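Local coordinates for protein probable dipeptidase (Pseudomonas aeruginosa, PDB 3B40) that probably works as a metal-dependent dipeptidase of the membrane dipeptidase (M19) family, hydrolysing the peptide bond of dipeptides, at residues M12-E17 against Y387-I392; D121-A126 against N399-W404. The protein carries 11 engineered substitutions. All coordinates share one frame; numbering follows the deposited sequence.

The two contacts hang on the same long C-terminal helix, 389-409, and differ by where along it they fall. Contact 1 uses its first turn, which meets helix 9-19 at the surface, about 25 Å from the centre of the chain; its partners are polar, and they meet through a calcium ion without any direct hydrogen bond. Contact 2, further along, is a buried apolar meeting with helix 119-127, about 18 Å from the chain centre, and only an arginine at its margin brings charge to it. It buries 211 Å² against 69 Å² in contact 1. Their centres lie about 19 Å apart, and the two do not touch.

Contact 1: M12-E17 against Y387-I392; sequences MQHAEE and YSDADI. Engineered in segment 12-17: Gln13 (natural residue Lys). With CA (calcium ion), chain E; CD (cadmium ion), chain B.
His14 NE2 binds the calcium ion at 2.4 Å, and the carboxylate of Asp389 reaches the same ion from the other segment. Asp389 OD2 is modelled as the nearer ligand, too close for calcium to be taken literally; Asp389 OD1 lies 2.9 Å from the calcium, a long bond. Water 1 is a further ligand, at 2.4 Å from the calcium. Both OD2 and the water lie in the plane of the imidazole at its edge, whereas the carboxylate as a whole is turned 54° from the ring. Asp389 OD1 comes within 3.1 Å of His14 NE2, an approach explained by the shared metal and not by a hydrogen bond. With His14 CG anti to the backbone N (chi1 -175°), the ring reaches across to the ion. Asp389 opens its helix directly after the N-cap residue Ser388, whose OG accepts from Asp391 N at 3.1 Å, a nearly straight bond (162°). One turn on from His14, Glu17 grips a separate cadmium ion with both carboxylate oxygens, together with Glu20. The bridge thus joins helix 9-19 to the start of helix 389-409, with Asp389 and Ile392 touching Leu18 and helix 375-385 lying alongside, its Ile383 against His14.

Contact 2: D121-A126 against N399-W404; sequences DFRRLA and NFLRAW
Leu401 divides its two methyls between neighbouring residues of helix 119-127. Leu401 CD1 sits over one face of the Arg123 guanidinium, 3.4 Å from Arg123 NH1, and Leu401 CB follows on the same side, 3.7 Å from Arg123 NH2. These two side chains come from opposite directions, and a bend at chi3 of the arginine (-129°) brings its flat end over the leucine. Leu401 CD2, the other methyl, packs against the root of the Phe122 ring, 4.1 Å from Phe122 CG, the two side chains crossing at about a right angle. Trp404, one turn further along, adds the corner of its indole: CZ3 lies 4.2 Å from Phe122 CB. No hydrogen bond crosses the contact; it is an apolar patch with the charged group of Arg123 at its exposed margin.

The axes of the two segments approach to 12.0 Å, with their N-to-C directions 137° apart, an oblique crossing, so long side chains do the bridging. Helix 119-127 links 113-115, a short strand branching off the TIM-barrel sheet, to the parallel barrel strand 131-138 in a beta-alpha-beta unit. Helix 389-409 instead reaches the first residues of several strands, which is consistent with its covering the N-terminal end of the barrel. Phe122 rests on Ala132 and Val134, Trp404 on Val134 and Ile208, and the ring of Phe25 stands about perpendicular to that of Phe122.

Polar groups fix the back of helix 389-409. Arg402 donates to the carbonyls of Gly259 and Asp352, and Asn399 ND2 to those of Ile351 and Val354; a weak bond, 3.2 Å, runs from Arg402 NH2 to Asn399 OD1. Along helix 119-127 itself, Arg124 NH2 forms a salt bridge with Asp121 OD1 at 3.5 Å, meeting it at the guanidinium edge.

Contact 1: M12-E17 against Y387-I392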
# COMPACT_ATOMS: atom_id res chain seq x y z
N MET A 12 -18.50 10.27 18.16
CA MET A 12 -17.06 10.44 18.48
C MET A 12 -16.70 9.69 19.76
O MET A 12 -15.66 9.04 19.83
CB MET A 12 -16.68 11.93 18.65
CG MET A 12 -16.87 12.84 17.41
SD MET A 12 -16.67 14.64 17.74
CE MET A 12 -14.97 14.71 18.29
N GLN A 13 -17.56 9.82 20.77
CA GLN A 13 -17.38 9.13 22.07
C GLN A 13 -17.45 7.63 21.91
O GLN A 13 -16.67 6.89 22.48
CB GLN A 13 -18.49 9.55 23.06
CG GLN A 13 -18.29 10.94 23.68
CD GLN A 13 -16.94 11.10 24.35
OE1 GLN A 13 -16.54 10.25 25.16
NE2 GLN A 13 -16.21 12.17 23.98
N HIS A 14 -18.42 7.17 21.14
CA HIS A 14 -18.52 5.77 20.80
C HIS A 14 -17.24 5.27 20.10
O HIS A 14 -16.74 4.22 20.43
CB HIS A 14 -19.75 5.57 19.94
CG HIS A 14 -20.05 4.15 19.61
ND1 HIS A 14 -20.98 3.81 18.65
CD2 HIS A 14 -19.55 2.98 20.08
CE1 HIS A 14 -21.04 2.49 18.54
NE2 HIS A 14 -20.18 1.97 19.40
N ALA A 15 -16.72 6.04 19.15
CA ALA A 15 -15.49 5.68 18.43
C ALA A 15 -14.33 5.57 19.43
O ALA A 15 -13.57 4.60 19.41
CB ALA A 15 -15.16 6.73 17.36
N GLU A 16 -14.21 6.55 20.32
CA GLU A 16 -13.12 6.55 21.33
C GLU A 16 -13.23 5.38 22.29
O GLU A 16 -12.26 4.67 22.53
CB GLU A 16 -13.03 7.90 22.06
CG GLU A 16 -12.67 9.04 21.10
CD GLU A 16 -12.98 10.41 21.65
OE1 GLU A 16 -13.55 10.51 22.78
OE2 GLU A 16 -12.63 11.39 20.96
N GLU A 17 -14.44 5.11 22.79
CA GLU A 17 -14.64 3.96 23.68
C GLU A 17 -14.22 2.66 23.03
O GLU A 17 -13.60 1.79 23.68
CB GLU A 17 -16.10 3.90 24.17
CG GLU A 17 -16.45 4.95 25.20
CD GLU A 17 -15.62 4.79 26.51
OE1 GLU A 17 -15.33 3.64 26.93
OE2 GLU A 17 -15.23 5.82 27.11
N TYR A 387 -22.18 0.04 10.69
CA TYR A 387 -21.32 -1.10 11.04
C TYR A 387 -21.31 -1.37 12.56
O TYR A 387 -21.25 -0.43 13.37
CB TYR A 387 -19.89 -0.87 10.55
CG TYR A 387 -19.75 -0.97 9.04
CD1 TYR A 387 -19.98 0.14 8.22
CD2 TYR A 387 -19.39 -2.18 8.44
CE1 TYR A 387 -19.83 0.05 6.85
CE2 TYR A 387 -19.27 -2.29 7.04
CZ TYR A 387 -19.49 -1.16 6.26
OH TYR A 387 -19.38 -1.25 4.89
N SER A 388 -21.34 -2.64 12.93
CA SER A 388 -21.32 -3.02 14.32
C SER A 388 -19.91 -2.95 14.84
O SER A 388 -18.97 -2.89 14.06
CB SER A 388 -21.86 -4.43 14.49
OG SER A 388 -20.97 -5.36 13.90
N ASP A 389 -19.76 -2.96 16.15
CA ASP A 389 -18.45 -3.03 16.79
C ASP A 389 -17.64 -4.23 16.33
O ASP A 389 -16.46 -4.08 15.99
CB ASP A 389 -18.60 -3.02 18.30
CG ASP A 389 -19.05 -1.69 18.83
OD1 ASP A 389 -19.22 -0.70 18.05
OD2 ASP A 389 -19.24 -1.63 20.07
N ALA A 390 -18.27 -5.40 16.27
CA ALA A 390 -17.63 -6.62 15.75
C ALA A 390 -17.10 -6.44 14.32
O ALA A 390 -15.96 -6.83 14.02
CB ALA A 390 -18.58 -7.81 15.79
N ASP A 391 -17.92 -5.87 13.44
CA ASP A 391 -17.54 -5.64 12.03
C ASP A 391 -16.41 -4.65 11.90
O ASP A 391 -15.48 -4.86 11.13
CB ASP A 391 -18.75 -5.20 11.21
CG ASP A 391 -19.70 -6.37 10.90
OD1 ASP A 391 -19.44 -7.50 11.35
OD2 ASP A 391 -20.71 -6.16 10.21
N ILE A 392 -16.48 -3.57 12.68
CA ILE A 392 -15.38 -2.61 12.75
C ILE A 392 -14.05 -3.24 13.23
O ILE A 392 -12.98 -2.93 12.68
CB ILE A 392 -15.75 -1.38 13.60
CG1 ILE A 392 -16.96 -0.66 12.98
CG2 ILE A 392 -14.52 -0.43 13.77
CD1 ILE A 392 -17.69 0.31 13.95
CA CA E . -19.91 -0.02 20.73
CD CD B . -13.81 4.64 28.55
O HOH W 1 -17.94 0.50 22.04

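Contact 2: D121-A126 against N399-W404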
# COMPACT_ATOMS: atom_id res chain seq x y z
N ASP A 121 2.20 -12.58 18.13
CA ASP A 121 3.10 -11.51 18.57
C ASP A 121 2.37 -10.19 18.50
O ASP A 121 2.51 -9.36 19.40
CB ASP A 121 4.33 -11.39 17.67
CG ASP A 121 5.29 -12.53 17.82
OD1 ASP A 121 5.18 -13.32 18.78
OD2 ASP A 121 6.19 -12.63 16.94
N PHE A 122 1.66 -9.95 17.40
CA PHE A 122 0.94 -8.68 17.23
C PHE A 122 0.01 -8.44 18.43
O PHE A 122 0.03 -7.36 19.02
CB PHE A 122 0.16 -8.64 15.89
CG PHE A 122 -0.38 -7.28 15.54
CD1 PHE A 122 0.31 -6.46 14.65
CD2 PHE A 122 -1.57 -6.81 16.11
CE1 PHE A 122 -0.18 -5.19 14.32
CE2 PHE A 122 -2.04 -5.53 15.80
CZ PHE A 122 -1.34 -4.74 14.89
N ARG A 123 -0.78 -9.46 18.78
CA ARG A 123 -1.74 -9.35 19.90
C ARG A 123 -1.04 -9.12 21.24
O ARG A 123 -1.45 -8.28 22.03
CB ARG A 123 -2.68 -10.56 19.97
CG ARG A 123 -3.68 -10.62 18.82
CD ARG A 123 -4.78 -11.65 19.03
NE ARG A 123 -4.87 -12.49 17.85
CZ ARG A 123 -5.72 -12.34 16.83
NH1 ARG A 123 -6.65 -11.37 16.85
NH2 ARG A 123 -5.65 -13.19 15.81
N ARG A 124 0.04 -9.87 21.47
CA ARG A 124 0.91 -9.69 22.63
C ARG A 124 1.49 -8.29 22.75
O ARG A 124 1.36 -7.64 23.80
CB ARG A 124 2.04 -10.73 22.61
CG ARG A 124 2.95 -10.68 23.82
CD ARG A 124 4.05 -11.71 23.70
NE ARG A 124 4.78 -11.65 22.42
CZ ARG A 124 5.75 -10.78 22.15
NH1 ARG A 124 6.14 -9.88 23.05
NH2 ARG A 124 6.35 -10.80 20.97
N LEU A 125 2.16 -7.82 21.69
CA LEU A 125 2.77 -6.48 21.69
C LEU A 125 1.71 -5.43 21.97
O LEU A 125 1.94 -4.50 22.76
CB LEU A 125 3.48 -6.16 20.36
CG LEU A 125 4.78 -6.89 20.00
CD1 LEU A 125 5.09 -6.75 18.47
CD2 LEU A 125 5.94 -6.38 20.85
N ALA A 126 0.55 -5.58 21.35
CA ALA A 126 -0.58 -4.69 21.59
C ALA A 126 -1.00 -4.62 23.06
O ALA A 126 -1.28 -3.54 23.57
CB ALA A 126 -1.76 -5.10 20.74
N ASN A 399 -9.56 -9.36 10.34
CA ASN A 399 -9.52 -10.15 9.11
C ASN A 399 -8.10 -10.43 8.68
O ASN A 399 -7.74 -11.57 8.33
CB ASN A 399 -10.28 -9.42 8.00
CG ASN A 399 -11.77 -9.36 8.24
OD1 ASN A 399 -12.35 -10.26 8.86
ND2 ASN A 399 -12.43 -8.33 7.69
N PHE A 400 -7.28 -9.37 8.69
CA PHE A 400 -5.85 -9.51 8.35
C PHE A 400 -5.16 -10.52 9.26
O PHE A 400 -4.39 -11.35 8.78
CB PHE A 400 -5.09 -8.17 8.36
CG PHE A 400 -3.63 -8.29 7.97
CD1 PHE A 400 -3.22 -8.06 6.65
CD2 PHE A 400 -2.66 -8.63 8.91
CE1 PHE A 400 -1.88 -8.15 6.29
CE2 PHE A 400 -1.30 -8.74 8.54
CZ PHE A 400 -0.93 -8.49 7.24
N LEU A 401 -5.40 -10.42 10.57
CA LEU A 401 -4.76 -11.32 11.52
C LEU A 401 -5.19 -12.79 11.30
O LEU A 401 -4.37 -13.67 11.43
CB LEU A 401 -5.08 -10.89 12.95
CG LEU A 401 -4.54 -9.52 13.42
CD1 LEU A 401 -5.03 -9.19 14.82
CD2 LEU A 401 -3.00 -9.48 13.37
N ARG A 402 -6.46 -13.03 10.95
CA ARG A 402 -6.93 -14.41 10.64
C ARG A 402 -6.17 -14.94 9.43
O ARG A 402 -5.60 -16.05 9.45
CB ARG A 402 -8.44 -14.43 10.31
CG ARG A 402 -9.04 -15.84 9.92
CD ARG A 402 -10.33 -15.71 9.10
NE ARG A 402 -10.09 -15.15 7.75
CZ ARG A 402 -10.60 -14.01 7.26
NH1 ARG A 402 -10.29 -13.63 6.02
NH2 ARG A 402 -11.41 -13.24 7.99
N ALA A 403 -6.19 -14.16 8.36
CA ALA A 403 -5.54 -14.59 7.10
C ALA A 403 -4.04 -14.83 7.33
O ALA A 403 -3.48 -15.79 6.81
CB ALA A 403 -5.75 -13.54 6.01
N TRP A 404 -3.40 -13.95 8.10
CA TRP A 404 -1.99 -14.11 8.43
C TRP A 404 -1.76 -15.43 9.13
O TRP A 404 -0.80 -16.14 8.83
CB TRP A 404 -1.50 -12.92 9.28
CG TRP A 404 -0.03 -12.81 9.60
CD1 TRP A 404 1.00 -13.58 9.11
CD2 TRP A 404 0.57 -11.84 10.48
NE1 TRP A 404 2.19 -13.16 9.65
CE2 TRP A 404 1.96 -12.09 10.48
CE3 TRP A 404 0.06 -10.80 11.26
CZ2 TRP A 404 2.86 -11.33 11.25
CZ3 TRP A 404 0.96 -10.02 12.03
CH2 TRP A 404 2.34 -10.31 12.03